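Local coordinates for protein angel homolog 2 (Homo sapiens, PDB 6RW0) that acts as a 2',3'-cyclic phosphatase, belongs to the CCR4/nocturin family of deadenylases and probably binds the 3'-untranslated regions of mRNA, at residues G235-S247 with E257-Q269. Residues are numbered along the deposited sequence; the frame is centred on the assembly and turned at random.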
ATOM      1  N   GLY A 235       1.256  -0.539   0.663  1.00 15.56           N
ATOM      2  CA  GLY A 235      -0.117  -0.106   0.492  1.00 17.21           C
ATOM      3  C   GLY A 235      -0.835  -0.822  -0.627  1.00 13.94           C
ATOM      4  O   GLY A 235      -0.321  -1.738  -1.272  1.00 14.60           O
ATOM      5  N   ASP A 236      -2.063  -0.352  -0.842  1.00 13.82           N
ATOM      6  CA  ASP A 236      -2.924  -0.753  -1.948  1.00 13.16           C
ATOM      7  C   ASP A 236      -2.826   0.369  -2.970  1.00 14.05           C
ATOM      8  O   ASP A 236      -3.351   1.470  -2.763  1.00 14.91           O
ATOM      9  CB  ASP A 236      -4.345  -0.970  -1.444  1.00 14.98           C
ATOM     10  CG  ASP A 236      -5.299  -1.387  -2.542  1.00 15.02           C
ATOM     11  OD1 ASP A 236      -4.979  -1.193  -3.731  1.00 15.49           O
ATOM     12  OD2 ASP A 236      -6.402  -1.895  -2.216  1.00 15.94           O
ATOM     13  N   PHE A 237      -2.101   0.102  -4.053  1.00 13.34           N
ATOM     14  CA  PHE A 237      -1.833   1.089  -5.097  1.00 13.22           C
ATOM     15  C   PHE A 237      -2.839   1.020  -6.234  1.00 13.04           C
ATOM     16  O   PHE A 237      -2.781   1.848  -7.148  1.00 13.44           O
ATOM     17  CB  PHE A 237      -0.386   0.947  -5.616  1.00 14.01           C
ATOM     18  CG  PHE A 237       0.650   1.348  -4.592  1.00 14.02           C
ATOM     19  CD1 PHE A 237       0.961   0.511  -3.530  1.00 14.94           C
ATOM     20  CD2 PHE A 237       1.280   2.579  -4.674  1.00 15.78           C
ATOM     21  CE1 PHE A 237       1.869   0.887  -2.572  1.00 15.46           C
ATOM     22  CE2 PHE A 237       2.209   2.955  -3.720  1.00 17.52           C
ATOM     23  CZ  PHE A 237       2.497   2.111  -2.666  1.00 17.51           C
ATOM     24  N   ASN A 238      -3.768   0.064  -6.185  1.00 14.25           N
ATOM     25  CA  ASN A 238      -4.785  -0.103  -7.225  1.00 12.91           C
ATOM     26  C   ASN A 238      -4.150  -0.085  -8.610  1.00 14.57           C
ATOM     27  O   ASN A 238      -4.708   0.439  -9.575  1.00 15.62           O
ATOM     28  CB  ASN A 238      -5.900   0.921  -7.073  1.00 13.04           C
ATOM     29  CG  ASN A 238      -6.994   0.438  -6.136  1.00 13.26           C
ATOM     30  OD1 ASN A 238      -7.466  -0.693  -6.246  1.00 15.60           O
ATOM     31  ND2 ASN A 238      -7.385   1.278  -5.201  1.00 14.12           N
ATOM     32  N   SER A 239      -2.969  -0.690  -8.704  1.00 14.29           N
ATOM     33  CA  SER A 239      -2.207  -0.741  -9.938  1.00 14.21           C
ATOM     34  C   SER A 239      -1.502  -2.082  -9.958  1.00 14.49           C
ATOM     35  O   SER A 239      -1.084  -2.574  -8.903  1.00 15.01           O
ATOM     36  CB  SER A 239      -1.143   0.355  -9.973  1.00 14.22           C
ATOM     37  OG  SER A 239      -1.731   1.645  -9.872  1.00 15.31           O
ATOM     38  N   VAL A 240      -1.362  -2.653 -11.151  1.00 14.34           N
ATOM     39  CA  VAL A 240      -0.881  -4.026 -11.280  1.00 15.04           C
ATOM     40  C   VAL A 240       0.589  -4.118 -11.669  1.00 14.91           C
ATOM     41  O   VAL A 240       1.184  -3.140 -12.148  1.00 15.12           O
ATOM     42  CB  VAL A 240      -1.751  -4.836 -12.259  1.00 16.16           C
ATOM     43  CG1 VAL A 240      -3.230  -4.755 -11.869  1.00 17.26           C
ATOM     44  CG2 VAL A 240      -1.530  -4.367 -13.675  1.00 17.21           C
ATOM     45  N   PRO A 241       1.215  -5.276 -11.473  1.00 15.48           N
ATOM     46  CA  PRO A 241       2.634  -5.411 -11.819  1.00 16.03           C
ATOM     47  C   PRO A 241       2.888  -5.122 -13.288  1.00 17.51           C
ATOM     48  O   PRO A 241       2.129  -5.527 -14.173  1.00 18.68           O
ATOM     49  CB  PRO A 241       2.949  -6.867 -11.453  1.00 15.37           C
ATOM     50  CG  PRO A 241       1.967  -7.162 -10.330  1.00 15.52           C
ATOM     51  CD  PRO A 241       0.700  -6.482 -10.784  1.00 15.19           C
ATOM     52  N   GLY A 242       3.968  -4.388 -13.541  1.00 17.15           N
ATOM     53  CA  GLY A 242       4.341  -4.033 -14.887  1.00 19.77           C
ATOM     54  C   GLY A 242       3.588  -2.865 -15.469  1.00 17.73           C
ATOM     55  O   GLY A 242       3.898  -2.449 -16.594  1.00 19.56           O
ATOM     56  N   SER A 243       2.599  -2.332 -14.763  1.00 16.27           N
ATOM     57  CA  SER A 243       1.900  -1.157 -15.246  1.00 16.13           C
ATOM     58  C   SER A 243       2.844   0.038 -15.254  1.00 16.27           C
ATOM     59  O   SER A 243       3.882   0.028 -14.584  1.00 15.96           O
ATOM     60  CB  SER A 243       0.718  -0.847 -14.336  1.00 15.31           C
ATOM     61  OG  SER A 243       1.124  -0.530 -13.009  1.00 15.78           O
ATOM     62  N   PRO A 244       2.497   1.101 -15.985  1.00 15.94           N
ATOM     63  CA  PRO A 244       3.340   2.307 -15.925  1.00 15.65           C
ATOM     64  C   PRO A 244       3.565   2.822 -14.514  1.00 15.06           C
ATOM     65  O   PRO A 244       4.683   3.223 -14.169  1.00 15.33           O
ATOM     66  CB  PRO A 244       2.577   3.306 -16.806  1.00 15.83           C
ATOM     67  CG  PRO A 244       1.888   2.423 -17.825  1.00 17.58           C
ATOM     68  CD  PRO A 244       1.464   1.200 -17.038  1.00 16.31           C
ATOM     69  N   LEU A 245       2.535   2.834 -13.674  1.00 14.56           N
ATOM     70  CA  LEU A 245       2.719   3.315 -12.310  1.00 14.17           C
ATOM     71  C   LEU A 245       3.678   2.415 -11.527  1.00 13.74           C
ATOM     72  O   LEU A 245       4.577   2.909 -10.834  1.00 14.58           O
ATOM     73  CB  LEU A 245       1.355   3.438 -11.641  1.00 14.09           C
ATOM     74  CG  LEU A 245       1.385   4.054 -10.246  1.00 15.89           C
ATOM     75  CD1 LEU A 245       0.125   4.869  -9.957  1.00 16.50           C
ATOM     76  CD2 LEU A 245       1.580   3.002  -9.142  1.00 16.62           C
ATOM     77  N   TYR A 246       3.525   1.098 -11.650  1.00 14.06           N
ATOM     78  CA  TYR A 246       4.443   0.173 -10.993  1.00 14.46           C
ATOM     79  C   TYR A 246       5.867   0.380 -11.490  1.00 15.13           C
ATOM     80  O   TYR A 246       6.814   0.429 -10.693  1.00 15.81           O
ATOM     81  CB  TYR A 246       4.008  -1.262 -11.275  1.00 15.60           C
ATOM     82  CG  TYR A 246       4.947  -2.289 -10.686  1.00 15.60           C
ATOM     83  CD1 TYR A 246       4.776  -2.748  -9.387  1.00 15.67           C
ATOM     84  CD2 TYR A 246       6.020  -2.771 -11.417  1.00 16.24           C
ATOM     85  CE1 TYR A 246       5.645  -3.680  -8.845  1.00 16.44           C
ATOM     86  CE2 TYR A 246       6.894  -3.708 -10.882  1.00 17.29           C
ATOM     87  CZ  TYR A 246       6.697  -4.148  -9.587  1.00 16.10           C
ATOM     88  OH  TYR A 246       7.554  -5.072  -9.029  1.00 18.89           O
ATOM     89  N   SER A 247       6.036   0.482 -12.809  1.00 16.29           N
ATOM     90  CA  SER A 247       7.371   0.642 -13.374  0.54 16.01           C
ATOM     91  C   SER A 247       8.023   1.924 -12.883  1.00 15.55           C
ATOM     92  O   SER A 247       9.236   1.957 -12.636  1.00 16.57           O
ATOM     93  CB  SER A 247       7.281   0.635 -14.895  0.54 19.34           C
ATOM     94  OG  SER A 247       6.752  -0.598 -15.355  0.54 23.89           O
ATOM     95  N   GLU A 257       4.855  10.205 -22.266  1.00 22.58           N
ATOM     96  CA  GLU A 257       4.401  10.740 -23.544  1.00 26.05           C
ATOM     97  C   GLU A 257       3.409   9.784 -24.196  1.00 24.14           C
ATOM     98  O   GLU A 257       3.680   8.589 -24.333  1.00 23.92           O
ATOM     99  CB  GLU A 257       5.615  10.935 -24.455  1.00 31.90           C
ATOM    100  CG  GLU A 257       5.303  11.517 -25.821  1.00 39.39           C
ATOM    101  CD  GLU A 257       6.544  11.674 -26.693  1.00 49.35           C
ATOM    102  OE1 GLU A 257       7.522  10.918 -26.503  1.00 53.70           O
ATOM    103  OE2 GLU A 257       6.537  12.559 -27.573  1.00 53.91           O
ATOM    104  N   GLY A 258       2.249  10.315 -24.589  1.00 23.86           N
ATOM    105  CA  GLY A 258       1.233   9.532 -25.266  1.00 21.83           C
ATOM    106  C   GLY A 258       0.461   8.555 -24.408  1.00 20.58           C
ATOM    107  O   GLY A 258      -0.305   7.760 -24.952  1.00 22.29           O
ATOM    108  N   LEU A 259       0.638   8.573 -23.098  1.00 17.90           N
ATOM    109  CA  LEU A 259       0.038   7.546 -22.251  1.00 17.00           C
ATOM    110  C   LEU A 259      -1.394   7.926 -21.884  1.00 15.12           C
ATOM    111  O   LEU A 259      -1.598   8.955 -21.227  1.00 16.73           O
ATOM    112  CB  LEU A 259       0.874   7.377 -20.993  1.00 19.08           C
ATOM    113  CG  LEU A 259       0.440   6.371 -19.937  1.00 19.86           C
ATOM    114  CD1 LEU A 259       0.314   5.001 -20.539  1.00 22.99           C
ATOM    115  CD2 LEU A 259       1.460   6.368 -18.794  1.00 19.95           C
ATOM    116  N   PRO A 260      -2.395   7.141 -22.274  1.00 15.85           N
ATOM    117  CA  PRO A 260      -3.774   7.445 -21.859  1.00 16.63           C
ATOM    118  C   PRO A 260      -3.949   7.319 -20.354  1.00 14.96           C
ATOM    119  O   PRO A 260      -3.306   6.499 -19.691  1.00 15.18           O
ATOM    120  CB  PRO A 260      -4.614   6.390 -22.593  1.00 17.79           C
ATOM    121  CG  PRO A 260      -3.754   5.915 -23.722  1.00 18.17           C
ATOM    122  CD  PRO A 260      -2.340   5.998 -23.207  1.00 17.89           C
ATOM    123  N   ILE A 261      -4.839   8.151 -19.804  1.00 14.84           N
ATOM    124  CA  ILE A 261      -5.005   8.177 -18.349  1.00 14.43           C
ATOM    125  C   ILE A 261      -5.440   6.824 -17.795  1.00 14.45           C
ATOM    126  O   ILE A 261      -5.071   6.456 -16.671  1.00 14.91           O
ATOM    127  CB  ILE A 261      -5.942   9.321 -17.898  1.00 14.92           C
ATOM    128  CG1 ILE A 261      -7.316   9.249 -18.558  1.00 15.42           C
ATOM    129  CG2 ILE A 261      -5.288  10.679 -18.178  1.00 15.02           C
ATOM    130  CD1 ILE A 261      -8.288  10.253 -17.950  1.00 16.05           C
ATOM    131  N   GLY A 262      -6.206   6.058 -18.553  1.00 14.41           N
ATOM    132  CA  GLY A 262      -6.668   4.780 -18.072  1.00 15.50           C
ATOM    133  C   GLY A 262      -5.692   3.640 -18.208  1.00 16.74           C
ATOM    134  O   GLY A 262      -6.015   2.523 -17.793  1.00 22.14           O
ATOM    135  N   LYS A 263      -4.523   3.872 -18.808  1.00 14.58           N
ATOM    136  CA  LYS A 263      -3.503   2.847 -18.965  1.00 14.75           C
ATOM    137  C   LYS A 263      -2.441   2.919 -17.883  1.00 15.26           C
ATOM    138  O   LYS A 263      -1.585   2.034 -17.804  1.00 18.24           O
ATOM    139  CB  LYS A 263      -2.854   2.940 -20.351  1.00 17.70           C
ATOM    140  CG  LYS A 263      -3.852   2.800 -21.504  1.00 24.63           C
ATOM    141  CD  LYS A 263      -4.618   1.486 -21.481  1.00 36.17           C
ATOM    142  CE  LYS A 263      -3.786   0.354 -22.042  1.00 43.02           C
ATOM    143  NZ  LYS A 263      -3.294   0.658 -23.412  1.00 48.26           N
ATOM    144  N   VAL A 264      -2.511   3.927 -17.022  1.00 14.71           N
ATOM    145  CA  VAL A 264      -1.498   4.144 -15.997  1.00 14.38           C
ATOM    146  C   VAL A 264      -1.433   2.970 -15.033  1.00 14.88           C
ATOM    147  O   VAL A 264      -0.345   2.505 -14.666  1.00 14.70           O
ATOM    148  CB  VAL A 264      -1.798   5.461 -15.259  1.00 14.16           C
ATOM    149  CG1 VAL A 264      -1.009   5.581 -13.979  1.00 15.94           C
ATOM    150  CG2 VAL A 264      -1.543   6.642 -16.160  1.00 15.61           C
ATOM    151  N   SER A 265      -2.589   2.495 -14.578  1.00 15.13           N
ATOM    152  CA  SER A 265      -2.631   1.520 -13.495  1.00 14.38           C
ATOM    153  C   SER A 265      -2.638   0.079 -13.972  1.00 16.22           C
ATOM    154  O   SER A 265      -2.385  -0.825 -13.166  1.00 15.73           O
ATOM    155  CB  SER A 265      -3.901   1.710 -12.668  1.00 14.91           C
ATOM    156  OG  SER A 265      -5.030   1.344 -13.455  1.00 14.68           O
ATOM    157  N   GLY A 266      -2.997  -0.157 -15.224  1.00 16.60           N
ATOM    158  CA  GLY A 266      -3.067  -1.524 -15.759  1.00 17.81           C
ATOM    159  C   GLY A 266      -4.309  -2.258 -15.284  1.00 18.01           C
ATOM    160  O   GLY A 266      -4.443  -3.416 -15.579  1.00 18.73           O
ATOM    161  N   GLN A 267      -5.222  -1.598 -14.579  1.00 17.34           N
ATOM    162  CA  GLN A 267      -6.481  -2.229 -14.116  1.00 16.11           C
ATOM    163  C   GLN A 267      -7.398  -2.421 -15.316  1.00 17.75           C
ATOM    164  O   GLN A 267      -7.308  -1.651 -16.182  1.00 21.57           O
ATOM    165  CB  GLN A 267      -7.271  -1.333 -13.170  1.00 16.13           C
ATOM    166  CG  GLN A 267      -6.650  -1.124 -11.800  1.00 15.83           C
ATOM    167  CD  GLN A 267      -7.219   0.128 -11.188  1.00 13.44           C
ATOM    168  OE1 GLN A 267      -6.962   1.218 -11.650  1.00 15.37           O
ATOM    169  NE2 GLN A 267      -8.027  -0.034 -10.164  1.00 15.88           N
ATOM    170  N   GLU A 268      -8.335  -3.339 -15.260  1.00 21.26           N
ATOM    171  CA  GLU A 268      -9.293  -3.534 -16.374  1.00 30.52           C
ATOM    172  C   GLU A 268      -9.990  -2.186 -16.686  1.00 33.28           C
ATOM    173  O   GLU A 268     -10.610  -1.614 -15.806  1.00 27.41           O
ATOM    174  CB  GLU A 268     -10.301  -4.614 -15.992  1.00 39.67           C
ATOM    175  CG  GLU A 268     -10.810  -5.419 -17.164  1.00 52.23           C
ATOM    176  CD  GLU A 268     -11.847  -6.455 -16.770  1.00 59.32           C
ATOM    177  OE1 GLU A 268     -11.742  -6.987 -15.659  1.00 61.59           O
ATOM    178  OE2 GLU A 268     -12.762  -6.708 -17.565  1.00 61.42           O
ATOM    179  N   GLN A 269      -9.899  -1.770 -17.938  1.00 34.75           N
ATOM    180  CA  GLN A 269     -10.373  -0.494 -18.508  1.00 40.83           C
ATOM    181  C   GLN A 269     -10.859  -0.739 -19.945  1.00 38.44           C
ATOM    182  O   GLN A 269     -10.523  -1.781 -20.483  1.00 35.24           O
ATOM    183  CB  GLN A 269      -9.154   0.439 -18.457  1.00 47.97           C
ATOM    184  CG  GLN A 269      -7.988  -0.032 -19.342  1.00 52.88           C
ATOM    185  CD  GLN A 269      -7.258  -1.320 -19.005  1.00 58.72           C
ATOM    186  OE1 GLN A 269      -7.664  -2.450 -19.315  1.00 63.56           O
ATOM    187  NE2 GLN A 269      -6.047  -1.157 -18.535  1.00 59.86           N
TER
HETATM  188  O   HOH W   1      -7.936  -2.453  -8.452  1.00 21.07           O
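Val240 and Leu245 each give a backbone N-H to the loop 257-269, a worked example of how an endonuclease/exonuclease/phosphatase fold fastens an irregular loop to the turn joining a core strand to the next helix. Val240 N donates to Ser265 O at 2.9 Å, and Leu245 N, at the start of helix 244-251, takes Val264 O at 3.1 Å. Between them sits the type II turn from Val240 to Ser243. There OG of Ser243, held between its own backbone N and carbonyl carbon (chi1 63°), bonds to Val240 O and caps the helix by accepting from Tyr246 N, while its CB rests on Ser265 O. The Pro244 ring lays CD on the carbonyl oxygens of Lys263 and Val264 and CB against Leu259 CD2, 3.8 Å away. Gly266 fits closely: any CB would collide with Val240 CG2. Nearer the magnesium, about 7 Å from the Asn238 side chain, the amide of Gln267 lies over Asn238 O without bonding to it. Its plane is turned 25° from the Asn238 amide, whose ND2 goes to Leu196 O, and one water joins the two, donating to Asn238 OD1 and accepting from Gln267 NE2. Lys206 NZ and Tyr198 O, both outside the contact, also hold OE1 and NE2 respectively. A leucine in place of Gln267 would probably leave Ser265 OG without its acceptor, the water without its donor, and both Lys206 NZ and Tyr198 O without a partner. Ser265 closes the arrangement with an ST turn: its OG accepts from Gln267 N and in turn donates to Gln267 OE1 at 2.6 Å, in the carbonyl plane and on a lone pair.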